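Putative outer membrane protein (LpxR) (Salmonella typhimurium, PDB 3FID) is a lipopolysaccharide-modifying enzyme of the outer membrane, a lipid A deacylase that probably removes acyl chains from the lipid anchor of lipopolysaccharide. Local coordinates at residues A[169-183]-A[222-234]. Sequence-based numbering, arbitrary orientation.
Sequences SAVGGNLFQYLGYGA and GVERREVDKNYTL. With CXE (pentaethylene glycol monodecyl ether), chain M; CXE (pentaethylene glycol monodecyl ether), chain L.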
# COMPACT_ATOMS: atom_id res chain seq x y z
N SER A 169 8.08 -12.01 1.57
CA SER A 169 7.11 -11.73 0.53
C SER A 169 7.75 -11.75 -0.83
O SER A 169 8.94 -11.50 -0.96
CB SER A 169 6.48 -10.35 0.73
OG SER A 169 5.58 -10.39 1.83
N ALA A 170 6.95 -12.00 -1.85
CA ALA A 170 7.46 -12.05 -3.21
C ALA A 170 6.39 -11.57 -4.18
O ALA A 170 5.20 -11.93 -4.06
CB ALA A 170 7.91 -13.47 -3.54
N VAL A 171 6.81 -10.73 -5.12
CA VAL A 171 5.95 -10.25 -6.21
C VAL A 171 6.71 -10.47 -7.52
O VAL A 171 7.90 -10.21 -7.59
CB VAL A 171 5.56 -8.74 -6.04
CG1 VAL A 171 4.70 -8.25 -7.19
CG2 VAL A 171 4.80 -8.55 -4.72
N GLY A 172 6.00 -10.95 -8.54
CA GLY A 172 6.60 -11.06 -9.87
C GLY A 172 5.62 -10.66 -10.96
O GLY A 172 4.44 -10.44 -10.70
N GLY A 173 6.13 -10.60 -12.19
CA GLY A 173 5.36 -10.16 -13.34
C GLY A 173 6.08 -9.05 -14.09
O GLY A 173 7.27 -8.79 -13.86
N ASN A 174 5.34 -8.37 -14.97
CA ASN A 174 5.93 -7.39 -15.90
C ASN A 174 5.71 -5.94 -15.47
O ASN A 174 6.09 -5.01 -16.18
CB ASN A 174 5.44 -7.64 -17.34
CG ASN A 174 3.91 -7.46 -17.51
OD1 ASN A 174 3.12 -7.79 -16.60
ND2 ASN A 174 3.49 -7.00 -18.70
N LEU A 175 5.13 -5.77 -14.28
CA LEU A 175 4.92 -4.43 -13.74
C LEU A 175 5.80 -4.20 -12.51
O LEU A 175 6.55 -3.22 -12.48
CB LEU A 175 3.44 -4.21 -13.39
CG LEU A 175 2.38 -4.50 -14.46
CD1 LEU A 175 1.04 -4.19 -13.92
CD2 LEU A 175 2.64 -3.64 -15.68
N PHE A 176 5.70 -5.10 -11.52
CA PHE A 176 6.55 -5.07 -10.31
C PHE A 176 7.11 -6.45 -10.00
O PHE A 176 6.42 -7.47 -10.12
CB PHE A 176 5.77 -4.61 -9.06
CG PHE A 176 5.03 -3.31 -9.23
CD1 PHE A 176 5.66 -2.08 -8.97
CD2 PHE A 176 3.70 -3.32 -9.65
CE1 PHE A 176 4.95 -0.89 -9.12
CE2 PHE A 176 2.99 -2.15 -9.78
CZ PHE A 176 3.60 -0.91 -9.52
N GLN A 177 8.35 -6.45 -9.52
CA GLN A 177 9.01 -7.69 -9.18
C GLN A 177 9.99 -7.38 -8.05
O GLN A 177 10.83 -6.50 -8.18
CB GLN A 177 9.70 -8.30 -10.39
CG GLN A 177 10.28 -9.67 -10.12
CD GLN A 177 10.23 -10.54 -11.36
OE1 GLN A 177 9.15 -10.97 -11.80
NE2 GLN A 177 11.38 -10.76 -11.97
N TYR A 178 9.80 -8.06 -6.93
CA TYR A 178 10.67 -7.91 -5.77
C TYR A 178 10.58 -9.10 -4.81
O TYR A 178 9.65 -9.91 -4.89
CB TYR A 178 10.42 -6.59 -5.04
CG TYR A 178 9.08 -6.45 -4.33
CD1 TYR A 178 8.07 -5.65 -4.86
CD2 TYR A 178 8.83 -7.10 -3.11
CE1 TYR A 178 6.82 -5.49 -4.17
CE2 TYR A 178 7.63 -6.96 -2.44
CZ TYR A 178 6.63 -6.14 -2.97
OH TYR A 178 5.42 -6.01 -2.29
N LEU A 179 11.57 -9.18 -3.93
CA LEU A 179 11.59 -10.15 -2.84
C LEU A 179 11.76 -9.34 -1.56
O LEU A 179 12.69 -8.53 -1.46
CB LEU A 179 12.76 -11.13 -3.00
CG LEU A 179 12.86 -12.18 -1.88
CD1 LEU A 179 11.67 -13.16 -1.89
CD2 LEU A 179 14.21 -12.96 -1.91
N GLY A 180 10.86 -9.51 -0.61
CA GLY A 180 10.90 -8.75 0.63
C GLY A 180 11.01 -9.63 1.88
O GLY A 180 10.59 -10.78 1.90
N TYR A 181 11.57 -9.06 2.94
CA TYR A 181 11.66 -9.74 4.23
C TYR A 181 11.55 -8.69 5.31
O TYR A 181 12.06 -7.58 5.17
CB TYR A 181 12.97 -10.53 4.40
CG TYR A 181 14.22 -9.79 3.96
CD1 TYR A 181 15.05 -9.15 4.88
CD2 TYR A 181 14.57 -9.73 2.60
CE1 TYR A 181 16.23 -8.47 4.46
CE2 TYR A 181 15.71 -9.06 2.17
CZ TYR A 181 16.53 -8.44 3.10
OH TYR A 181 17.65 -7.79 2.61
N GLY A 182 10.85 -9.02 6.38
CA GLY A 182 10.51 -8.03 7.37
C GLY A 182 9.88 -8.65 8.58
O GLY A 182 9.87 -9.88 8.76
N ALA A 183 9.39 -7.80 9.45
CA ALA A 183 8.66 -8.29 10.60
C ALA A 183 7.71 -7.22 11.09
O ALA A 183 7.95 -6.04 10.89
CB ALA A 183 9.64 -8.73 11.72
N GLY A 222 5.83 -2.23 12.04
CA GLY A 222 6.62 -3.19 11.24
C GLY A 222 7.50 -2.50 10.21
O GLY A 222 7.31 -1.34 9.90
N VAL A 223 8.47 -3.25 9.69
CA VAL A 223 9.35 -2.79 8.61
C VAL A 223 9.62 -3.99 7.72
O VAL A 223 9.75 -5.13 8.22
CB VAL A 223 10.68 -2.15 9.11
CG1 VAL A 223 11.48 -3.10 10.08
CG2 VAL A 223 11.54 -1.68 7.95
N GLU A 224 9.68 -3.74 6.42
CA GLU A 224 10.04 -4.76 5.46
C GLU A 224 11.10 -4.21 4.53
O GLU A 224 10.95 -3.13 4.00
CB GLU A 224 8.81 -5.20 4.65
CG GLU A 224 9.16 -6.24 3.57
CD GLU A 224 8.00 -6.56 2.62
OE1 GLU A 224 7.79 -5.83 1.63
OE2 GLU A 224 7.31 -7.55 2.88
N ARG A 225 12.18 -4.94 4.33
CA ARG A 225 13.15 -4.55 3.31
C ARG A 225 12.88 -5.28 2.01
O ARG A 225 12.88 -6.51 1.98
CB ARG A 225 14.58 -4.88 3.80
CG ARG A 225 15.64 -4.73 2.67
CD ARG A 225 17.00 -4.44 3.28
NE ARG A 225 16.98 -3.17 3.99
CZ ARG A 225 18.00 -2.66 4.65
NH1 ARG A 225 19.16 -3.31 4.69
NH2 ARG A 225 17.88 -1.49 5.27
N ARG A 226 12.72 -4.56 0.91
CA ARG A 226 12.63 -5.31 -0.34
C ARG A 226 13.72 -5.06 -1.35
O ARG A 226 14.27 -3.96 -1.43
CB ARG A 226 11.25 -5.18 -0.97
CG ARG A 226 10.80 -3.78 -1.15
CD ARG A 226 9.28 -3.84 -1.43
NE ARG A 226 8.80 -2.61 -2.03
CZ ARG A 226 8.04 -1.70 -1.41
NH1 ARG A 226 7.61 -0.63 -2.09
NH2 ARG A 226 7.68 -1.85 -0.15
N GLU A 227 14.07 -6.13 -2.06
CA GLU A 227 15.09 -6.08 -3.10
C GLU A 227 14.35 -6.05 -4.42
O GLU A 227 13.66 -6.99 -4.77
CB GLU A 227 15.97 -7.32 -3.02
CG GLU A 227 17.23 -7.22 -3.83
CD GLU A 227 18.22 -6.17 -3.27
OE1 GLU A 227 19.19 -5.90 -4.01
OE2 GLU A 227 18.01 -5.64 -2.13
N VAL A 228 14.48 -4.93 -5.12
CA VAL A 228 13.57 -4.59 -6.21
C VAL A 228 14.25 -4.94 -7.55
O VAL A 228 15.37 -4.48 -7.84
CB VAL A 228 13.19 -3.08 -6.15
CG1 VAL A 228 12.26 -2.70 -7.33
CG2 VAL A 228 12.51 -2.75 -4.81
N ASP A 229 13.57 -5.76 -8.33
CA ASP A 229 13.99 -6.11 -9.67
C ASP A 229 13.30 -5.21 -10.71
O ASP A 229 13.94 -4.71 -11.65
CB ASP A 229 13.68 -7.59 -9.96
CG ASP A 229 14.07 -7.99 -11.39
OD1 ASP A 229 13.18 -8.45 -12.14
OD2 ASP A 229 15.26 -7.81 -11.76
N LYS A 230 12.00 -5.02 -10.55
CA LYS A 230 11.22 -4.19 -11.49
C LYS A 230 10.31 -3.22 -10.77
O LYS A 230 9.70 -3.56 -9.76
CB LYS A 230 10.30 -5.04 -12.39
CG LYS A 230 10.99 -6.04 -13.30
CD LYS A 230 9.93 -6.61 -14.29
CE LYS A 230 10.52 -7.68 -15.20
NZ LYS A 230 10.14 -9.06 -14.79
N ASN A 231 10.17 -2.03 -11.33
CA ASN A 231 9.10 -1.12 -10.92
C ASN A 231 8.80 -0.27 -12.16
O ASN A 231 9.51 0.71 -12.42
CB ASN A 231 9.55 -0.25 -9.76
CG ASN A 231 8.48 0.70 -9.28
OD1 ASN A 231 7.55 1.03 -10.02
ND2 ASN A 231 8.59 1.14 -8.04
N TYR A 232 7.78 -0.67 -12.92
CA TYR A 232 7.41 0.01 -14.17
C TYR A 232 7.00 1.49 -13.99
O TYR A 232 7.21 2.30 -14.89
CB TYR A 232 6.32 -0.79 -14.90
CG TYR A 232 5.98 -0.23 -16.27
CD1 TYR A 232 4.83 0.52 -16.47
CD2 TYR A 232 6.86 -0.41 -17.36
CE1 TYR A 232 4.51 1.07 -17.73
CE2 TYR A 232 6.57 0.12 -18.63
CZ TYR A 232 5.40 0.88 -18.79
OH TYR A 232 5.10 1.40 -20.03
N THR A 233 6.44 1.85 -12.82
CA THR A 233 6.17 3.28 -12.55
C THR A 233 7.45 4.15 -12.65
O THR A 233 7.36 5.34 -12.92
CB THR A 233 5.44 3.57 -11.18
OG1 THR A 233 6.37 3.43 -10.09
CG2 THR A 233 4.22 2.63 -10.96
N LEU A 234 8.61 3.53 -12.42
CA LEU A 234 9.91 4.22 -12.44
C LEU A 234 10.72 3.94 -13.70
O LEU A 234 11.46 4.81 -14.18
CB LEU A 234 10.74 3.81 -11.21
CG LEU A 234 10.18 4.25 -9.84
CD1 LEU A 234 11.13 3.83 -8.71
CD2 LEU A 234 9.85 5.78 -9.82
C1 CXE M . 5.48 -26.90 6.23
C2 CXE M . 6.56 -26.03 5.63
C3 CXE M . 7.05 -24.97 6.62
C4 CXE M . 7.33 -23.63 5.94
C5 CXE M . 8.28 -22.76 6.76
C6 CXE M . 8.19 -21.31 6.31
C7 CXE M . 8.83 -20.31 7.28
C8 CXE M . 9.06 -18.97 6.59
C9 CXE M . 9.24 -17.79 7.54
C10 CXE M . 10.40 -16.90 7.10
O11 CXE M . 10.47 -15.73 7.92
C12 CXE M . 11.81 -15.30 8.18
C13 CXE M . 12.07 -13.87 7.67
O14 CXE M . 12.88 -13.12 8.58
C15 CXE M . 13.02 -11.74 8.23
C16 CXE M . 13.15 -10.84 9.46
O17 CXE M . 14.04 -9.76 9.17
C18 CXE M . 13.61 -8.47 9.63
C19 CXE M . 14.61 -7.39 9.18
O20 CXE M . 13.98 -6.40 8.35
C21 CXE M . 14.87 -5.46 7.76
C22 CXE M . 14.53 -4.08 8.31
O23 CXE M . 15.28 -3.04 7.69
C24 CXE M . 15.46 -1.93 8.57
C25 CXE M . 16.94 -1.62 8.66
O26 CXE M . 17.15 -0.65 9.67
C1 CXE L . 11.98 -5.91 14.36
C2 CXE L . 10.56 -5.62 14.82
C3 CXE L . 9.88 -4.64 13.86
C4 CXE L . 9.61 -3.28 14.49
C5 CXE L . 10.08 -2.17 13.55
C6 CXE L . 9.03 -1.08 13.36
C7 CXE L . 9.69 0.25 13.10
C8 CXE L . 8.67 1.35 12.89
C9 CXE L . 9.18 2.65 13.48
C10 CXE L . 9.38 3.75 12.44
O11 CXE L . 10.44 4.59 12.87
C12 CXE L . 10.80 5.63 11.96
C13 CXE L . 11.68 5.14 10.82
O14 CXE L . 13.01 4.91 11.27
C15 CXE L . 13.93 4.68 10.20
O HOH W 1 5.64 -6.85 0.24
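Strands 176-183 and 222-228 run antiparallel, their axes 4.4 Å apart at closest approach, in a register that pairs Ala183 with Val223 and Leu179 with Glu227. Between Tyr178 and Gln177 that register slips by one. Asp229 and Lys230 both face Gln177, a classic beta bulge: Gln177 O accepts from Asp229 N at 2.8 Å and from Lys230 N at 3.0 Å. The Lys230 bond is nearly straight (171° at H) and lies in the carbonyl plane, on a lone pair. Beyond it, Lys230 NZ reaches back to Gly173 O (3.0 Å). These are neighbouring strands in the wall of the outer-membrane beta-barrel, and alternate residues face its two sides. With CG between the backbone N and the carbonyl carbon (chi1 68°), the Tyr178 ring is placed between Val171 CB and Arg226 CD, the latter a CH-pi contact 3.6 Å from the ring centroid. Water 1 accepts from Tyr178 OH and donates to Glu224 OE1 (2.8 Å), while a salt bridge to Glu254 holds the Arg226 guanidinium. On the other side, consistent with facing lipid, Tyr181 lies alongside Arg225, OH 3.5 Å from CD, and O23 of the chain M detergent lies over one face of the Arg225 guanidinium; Arg225 NE is salt-bridged to Asp253.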